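Local atomic coordinates of transmembrane oligosaccharyl transferase (Archaeoglobus fulgidus, PDB entry 3WAJ), a protein that belongs to the STT3/AglB family of membrane-embedded oligosaccharyl transferases and carries a bound zinc ion in this model. Residues 298-301 with 305-308; 796-801 with 806-811. All coordinates share one frame; numbering follows the deposited sequence.

Contact 1: 298-301 with 305-308; sequences EKWN and FFER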
loop_
_atom_site.group_PDB
_atom_site.type_symbol
_atom_site.label_atom_id
_atom_site.label_comp_id
_atom_site.label_asym_id
_atom_site.label_seq_id
_atom_site.Cartn_x
_atom_site.Cartn_y
_atom_site.Cartn_z
ATOM N N GLU A 298 -11.417 43.619 -9.278
ATOM C CA GLU A 298 -10.939 44.205 -10.530
ATOM C C GLU A 298 -11.903 45.290 -11.075
ATOM O O GLU A 298 -11.462 46.346 -11.558
ATOM C CB GLU A 298 -10.646 43.121 -11.570
ATOM C CG GLU A 298 -9.861 43.618 -12.801
ATOM C CD GLU A 298 -8.519 44.276 -12.462
ATOM O OE1 GLU A 298 -7.866 43.843 -11.489
ATOM O OE2 GLU A 298 -8.109 45.224 -13.189
ATOM N N LYS A 299 -13.209 45.054 -10.953
ATOM C CA LYS A 299 -14.192 46.031 -11.430
ATOM C C LYS A 299 -14.059 47.367 -10.709
ATOM O O LYS A 299 -14.105 48.418 -11.347
ATOM C CB LYS A 299 -15.622 45.483 -11.335
ATOM C CG LYS A 299 -15.957 44.425 -12.410
ATOM C CD LYS A 299 -17.323 43.757 -12.178
ATOM C CE LYS A 299 -18.460 44.774 -12.247
ATOM N NZ LYS A 299 -19.789 44.171 -11.919
ATOM N N TRP A 300 -13.875 47.317 -9.388
ATOM C CA TRP A 300 -13.669 48.516 -8.571
ATOM C C TRP A 300 -12.393 49.234 -8.965
ATOM O O TRP A 300 -12.328 50.467 -8.985
ATOM C CB TRP A 300 -13.604 48.151 -7.085
ATOM C CG TRP A 300 -14.954 47.867 -6.527
ATOM C CD1 TRP A 300 -16.147 48.377 -6.969
ATOM C CD2 TRP A 300 -15.267 46.995 -5.435
ATOM N NE1 TRP A 300 -17.179 47.880 -6.210
ATOM C CE2 TRP A 300 -16.668 47.029 -5.263
ATOM C CE3 TRP A 300 -14.501 46.182 -4.593
ATOM C CZ2 TRP A 300 -17.319 46.281 -4.279
ATOM C CZ3 TRP A 300 -15.148 45.442 -3.614
ATOM C CH2 TRP A 300 -16.542 45.493 -3.468
ATOM N N ASN A 301 -11.373 48.444 -9.267
ATOM C CA ASN A 301 -10.107 48.974 -9.735
ATOM C C ASN A 301 -10.297 49.716 -11.059
ATOM O O ASN A 301 -9.930 50.890 -11.188
ATOM C CB ASN A 301 -9.121 47.820 -9.914
ATOM C CG ASN A 301 -7.733 48.294 -10.208
ATOM O OD1 ASN A 301 -7.062 47.771 -11.097
ATOM N ND2 ASN A 301 -7.285 49.299 -9.464
ATOM N N PHE A 305 -12.481 53.248 -8.306
ATOM C CA PHE A 305 -12.932 53.285 -6.930
ATOM C C PHE A 305 -11.778 53.407 -5.936
ATOM O O PHE A 305 -11.821 54.239 -5.028
ATOM C CB PHE A 305 -13.791 52.063 -6.611
ATOM C CG PHE A 305 -14.068 51.898 -5.153
ATOM C CD1 PHE A 305 -14.954 52.747 -4.504
ATOM C CD2 PHE A 305 -13.427 50.909 -4.421
ATOM C CE1 PHE A 305 -15.205 52.602 -3.152
ATOM C CE2 PHE A 305 -13.671 50.758 -3.074
ATOM C CZ PHE A 305 -14.564 51.605 -2.437
ATOM N N PHE A 306 -10.751 52.579 -6.089
ATOM C CA PHE A 306 -9.611 52.684 -5.186
ATOM C C PHE A 306 -8.951 54.049 -5.352
ATOM O O PHE A 306 -8.448 54.615 -4.390
ATOM C CB PHE A 306 -8.610 51.535 -5.387
ATOM C CG PHE A 306 -9.204 50.168 -5.151
ATOM C CD1 PHE A 306 -9.650 49.792 -3.886
ATOM C CD2 PHE A 306 -9.333 49.263 -6.197
ATOM C CE1 PHE A 306 -10.221 48.538 -3.668
ATOM C CE2 PHE A 306 -9.899 48.000 -5.988
ATOM C CZ PHE A 306 -10.344 47.641 -4.717
ATOM N N GLU A 307 -8.980 54.582 -6.570
ATOM C CA GLU A 307 -8.449 55.914 -6.846
ATOM C C GLU A 307 -9.180 56.983 -6.030
ATOM O O GLU A 307 -8.544 57.783 -5.349
ATOM C CB GLU A 307 -8.555 56.241 -8.342
ATOM C CG GLU A 307 -7.557 57.277 -8.842
ATOM C CD GLU A 307 -6.183 56.681 -9.094
ATOM O OE1 GLU A 307 -6.120 55.513 -9.545
ATOM O OE2 GLU A 307 -5.172 57.378 -8.840
ATOM N N ARG A 308 -10.512 56.979 -6.097
ATOM C CA ARG A 308 -11.342 57.965 -5.399
ATOM C C ARG A 308 -11.200 57.910 -3.877
ATOM O O ARG A 308 -11.204 58.948 -3.214
ATOM C CB ARG A 308 -12.822 57.829 -5.797
ATOM C CG ARG A 308 -13.774 58.625 -4.897
ATOM C CD ARG A 308 -15.233 58.604 -5.359
ATOM N NE ARG A 308 -15.848 57.278 -5.276
ATOM C CZ ARG A 308 -16.397 56.761 -4.181
ATOM N NH1 ARG A 308 -16.405 57.447 -3.049
ATOM N NH2 ARG A 308 -16.938 55.547 -4.213
HETATM O O HOH W 1 -9.106 52.214 -8.722
#

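Contact 2: 796-801 with 806-811; sequences NATIKT and TFEYWQ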
loop_
_atom_site.group_PDB
_atom_site.type_symbol
_atom_site.label_atom_id
_atom_site.label_comp_id
_atom_site.label_asym_id
_atom_site.label_seq_id
_atom_site.Cartn_x
_atom_site.Cartn_y
_atom_site.Cartn_z
ATOM N N ASN A 796 1.512 -35.684 22.726
ATOM C CA ASN A 796 2.420 -35.714 21.586
ATOM C C ASN A 796 1.730 -36.353 20.377
ATOM O O ASN A 796 0.982 -37.321 20.523
ATOM C CB ASN A 796 3.681 -36.500 21.968
ATOM C CG ASN A 796 4.634 -36.689 20.805
ATOM O OD1 ASN A 796 5.113 -37.794 20.560
ATOM N ND2 ASN A 796 4.928 -35.606 20.091
ATOM N N ALA A 797 1.962 -35.794 19.194
ATOM C CA ALA A 797 1.398 -36.320 17.948
ATOM C C ALA A 797 2.234 -35.849 16.763
ATOM O O ALA A 797 2.825 -34.768 16.793
ATOM C CB ALA A 797 -0.054 -35.891 17.787
ATOM N N THR A 798 2.293 -36.654 15.713
ATOM C CA THR A 798 3.041 -36.240 14.528
ATOM C C THR A 798 2.068 -35.684 13.487
ATOM O O THR A 798 1.011 -36.276 13.230
ATOM C CB THR A 798 3.885 -37.400 13.970
ATOM O OG1 THR A 798 4.711 -37.908 15.020
ATOM C CG2 THR A 798 4.776 -36.946 12.825
ATOM N N ILE A 799 2.420 -34.539 12.910
ATOM C CA ILE A 799 1.547 -33.847 11.959
ATOM C C ILE A 799 2.222 -33.833 10.591
ATOM O O ILE A 799 3.418 -33.576 10.505
ATOM C CB ILE A 799 1.266 -32.397 12.414
ATOM C CG1 ILE A 799 0.862 -32.349 13.898
ATOM C CG2 ILE A 799 0.214 -31.719 11.511
ATOM C CD1 ILE A 799 -0.465 -33.052 14.215
ATOM N N LYS A 800 1.466 -34.113 9.527
ATOM C CA LYS A 800 2.001 -34.043 8.163
ATOM C C LYS A 800 1.265 -32.993 7.320
ATOM O O LYS A 800 0.035 -33.008 7.220
ATOM C CB LYS A 800 1.905 -35.400 7.470
ATOM C CG LYS A 800 2.682 -35.506 6.149
ATOM C CD LYS A 800 2.468 -36.882 5.514
ATOM C CE LYS A 800 3.177 -37.020 4.178
ATOM N NZ LYS A 800 2.634 -38.159 3.353
ATOM N N THR A 801 2.025 -32.099 6.693
ATOM C CA THR A 801 1.435 -31.020 5.913
ATOM C C THR A 801 1.240 -31.469 4.476
ATOM O O THR A 801 1.837 -32.452 4.041
ATOM C CB THR A 801 2.323 -29.761 5.945
ATOM O OG1 THR A 801 3.338 -29.862 4.934
ATOM C CG2 THR A 801 2.989 -29.623 7.316
ATOM N N THR A 806 6.850 -33.030 8.052
ATOM C CA THR A 806 6.353 -33.378 9.380
ATOM C C THR A 806 6.925 -32.487 10.482
ATOM O O THR A 806 7.986 -31.878 10.331
ATOM C CB THR A 806 6.607 -34.856 9.718
ATOM O OG1 THR A 806 8.019 -35.103 9.753
ATOM C CG2 THR A 806 5.943 -35.752 8.686
ATOM N N PHE A 807 6.200 -32.417 11.593
ATOM C CA PHE A 807 6.682 -31.747 12.794
ATOM C C PHE A 807 5.912 -32.356 13.936
ATOM O O PHE A 807 4.881 -32.999 13.710
ATOM C CB PHE A 807 6.461 -30.219 12.738
ATOM C CG PHE A 807 5.014 -29.804 12.587
ATOM C CD1 PHE A 807 4.507 -29.462 11.332
ATOM C CD2 PHE A 807 4.161 -29.756 13.690
ATOM C CE1 PHE A 807 3.165 -29.079 11.173
ATOM C CE2 PHE A 807 2.818 -29.372 13.537
ATOM C CZ PHE A 807 2.326 -29.030 12.269
ATOM N N GLU A 808 6.397 -32.168 15.158
ATOM C CA GLU A 808 5.714 -32.720 16.320
ATOM C C GLU A 808 4.822 -31.681 16.984
ATOM O O GLU A 808 5.263 -30.555 17.257
ATOM C CB GLU A 808 6.731 -33.267 17.328
ATOM C CG GLU A 808 7.418 -34.545 16.877
ATOM C CD GLU A 808 6.432 -35.674 16.624
ATOM O OE1 GLU A 808 5.619 -35.991 17.527
ATOM O OE2 GLU A 808 6.463 -36.231 15.506
ATOM N N TYR A 809 3.561 -32.046 17.217
ATOM C CA TYR A 809 2.706 -31.267 18.101
ATOM C C TYR A 809 2.985 -31.719 19.529
ATOM O O TYR A 809 2.969 -32.917 19.827
ATOM C CB TYR A 809 1.218 -31.469 17.779
ATOM C CG TYR A 809 0.301 -30.778 18.779
ATOM C CD1 TYR A 809 -0.064 -29.451 18.606
ATOM C CD2 TYR A 809 -0.182 -31.444 19.908
ATOM C CE1 TYR A 809 -0.892 -28.800 19.522
ATOM C CE2 TYR A 809 -1.013 -30.796 20.830
ATOM C CZ TYR A 809 -1.362 -29.475 20.625
ATOM O OH TYR A 809 -2.177 -28.814 21.514
ATOM N N TRP A 810 3.246 -30.764 20.413
ATOM C CA TRP A 810 3.442 -31.062 21.829
ATOM C C TRP A 810 2.605 -30.123 22.678
ATOM O O TRP A 810 2.458 -28.951 22.343
ATOM C CB TRP A 810 4.907 -30.863 22.220
ATOM C CG TRP A 810 5.819 -32.001 21.891
ATOM C CD1 TRP A 810 6.644 -32.112 20.804
ATOM C CD2 TRP A 810 6.027 -33.183 22.675
ATOM N NE1 TRP A 810 7.344 -33.292 20.860
ATOM C CE2 TRP A 810 6.985 -33.969 21.998
ATOM C CE3 TRP A 810 5.495 -33.652 23.880
ATOM C CZ2 TRP A 810 7.418 -35.206 22.490
ATOM C CZ3 TRP A 810 5.927 -34.881 24.367
ATOM C CH2 TRP A 810 6.879 -35.641 23.674
ATOM N N GLN A 811 2.066 -30.633 23.775
ATOM C CA GLN A 811 1.517 -29.764 24.807
ATOM C C GLN A 811 1.775 -30.432 26.146
ATOM O O GLN A 811 1.651 -31.654 26.259
ATOM C CB GLN A 811 0.018 -29.508 24.606
ATOM C CG GLN A 811 -0.545 -28.453 25.555
ATOM C CD GLN A 811 -2.047 -28.281 25.420
ATOM O OE1 GLN A 811 -2.653 -28.737 24.448
ATOM N NE2 GLN A 811 -2.657 -27.628 26.401
#

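Contact 1: 298-301 with 305-308
W300 and F305 meet through their backbones, where one helical segment follows the other after a three-residue link. Their CA atoms lie 5.1 Å apart. The amide N of F305 donates to the carbonyl O of W300 at 2.9 Å, with an N-H...O angle of 142°. This bond spans five residues, one more than in a regular alpha helix, like the 6→1 bond of a Schellman motif. F305 N thus serves W300 O directly. A water links the next pair, donating to N301 O at 2.9 Å and accepting a longer bond from E307 N.

Both segments belong to the STT3 N-terminal region of the GT-C clan, probably the membrane-embedded part. The contact spans a break in the helix: the chain goes on in much the same direction as one short turn before helix 315-332.

W300 and F305 lie side by side and point the same way. CB of W300 packs on CD2 of F305 at 3.8 Å. The five-membered ring of W300 and the ring of F305 have centroids 5.0 Å apart and planes at 47°, an oblique pair.

F306 CG stands anti to the carbonyl carbon (chi1 -60°), which brings CE2 to 3.6 Å from N301 N. The side chain of N301 crosses that of F306 at about a right angle, with its CB at the ring edge, in plane, and its amide turned obliquely. CD2 of F305 sits 3.9 Å above one face of F306, toward the rim. M316 and A319 of helix 315-332 also touch F306.

Contact 2: 796-801 with 806-811
N796 lays its side chain over one face of the W810 indole. Its CG is anti to the backbone N (chi1 175°), and the amide stacks on the ring with the planes 16° apart. CB lies 3.7 Å from the centroid of the six-membered ring, a CH-pi contact. ND2 of N796 also donates to OE1 of E808 at 2.7 Å, using the anti lone pair of that oxygen. The acceptor lies somewhat out of the amide plane. A weak bond runs from the same ND2 to Y809 O.

A bend at chi2 (-59°) brings the E808 carboxylate over to N796 and T798 on the other strand. OG1 of T798 donates to OE2 at 2.5 Å, a very short and doubtful distance.

On the other face, CB of I799 sits over the F807 ring, 3.8 Å from its centroid. CG2 of I799 reaches CZ of F807 at 3.5 Å, and T801 CG2 meets the ring edge.

The strands form an antiparallel beta hairpin in the peripheral domain. A797 with Y809 and I799 with F807 are its hydrogen-bonded pairs. T801 OG1 bonds to E698, and Y809 OH to L690 O. A797 O, another acceptor, lies 3.1 Å from OE1 of E808, probably unfavourably. The N796 bond probably restrains the E808 carboxylate, whose charge would polarise the amide; the T798 bond may add to this.

Overall arrangement
The two contacts lie on opposite sides of the chain's centre, with nearest atoms about 76 Å apart. They share no element. Contact 1 joins helix 278-303, probably of the membrane region, to the short helix after it, and contact 2 pairs the strands of a hairpin in the peripheral domain. Both are partly buried. In contact 1, F306 is the buried touching residue and W300 the exposed one. Contact 2 has five buried residues and separates its chemistry by face: polar groups with W810 on one, mainly apolar I799, F807 and Y809 on the other. A single direct backbone bond and a water join the helices; a ladder of backbone bonds joins the strands.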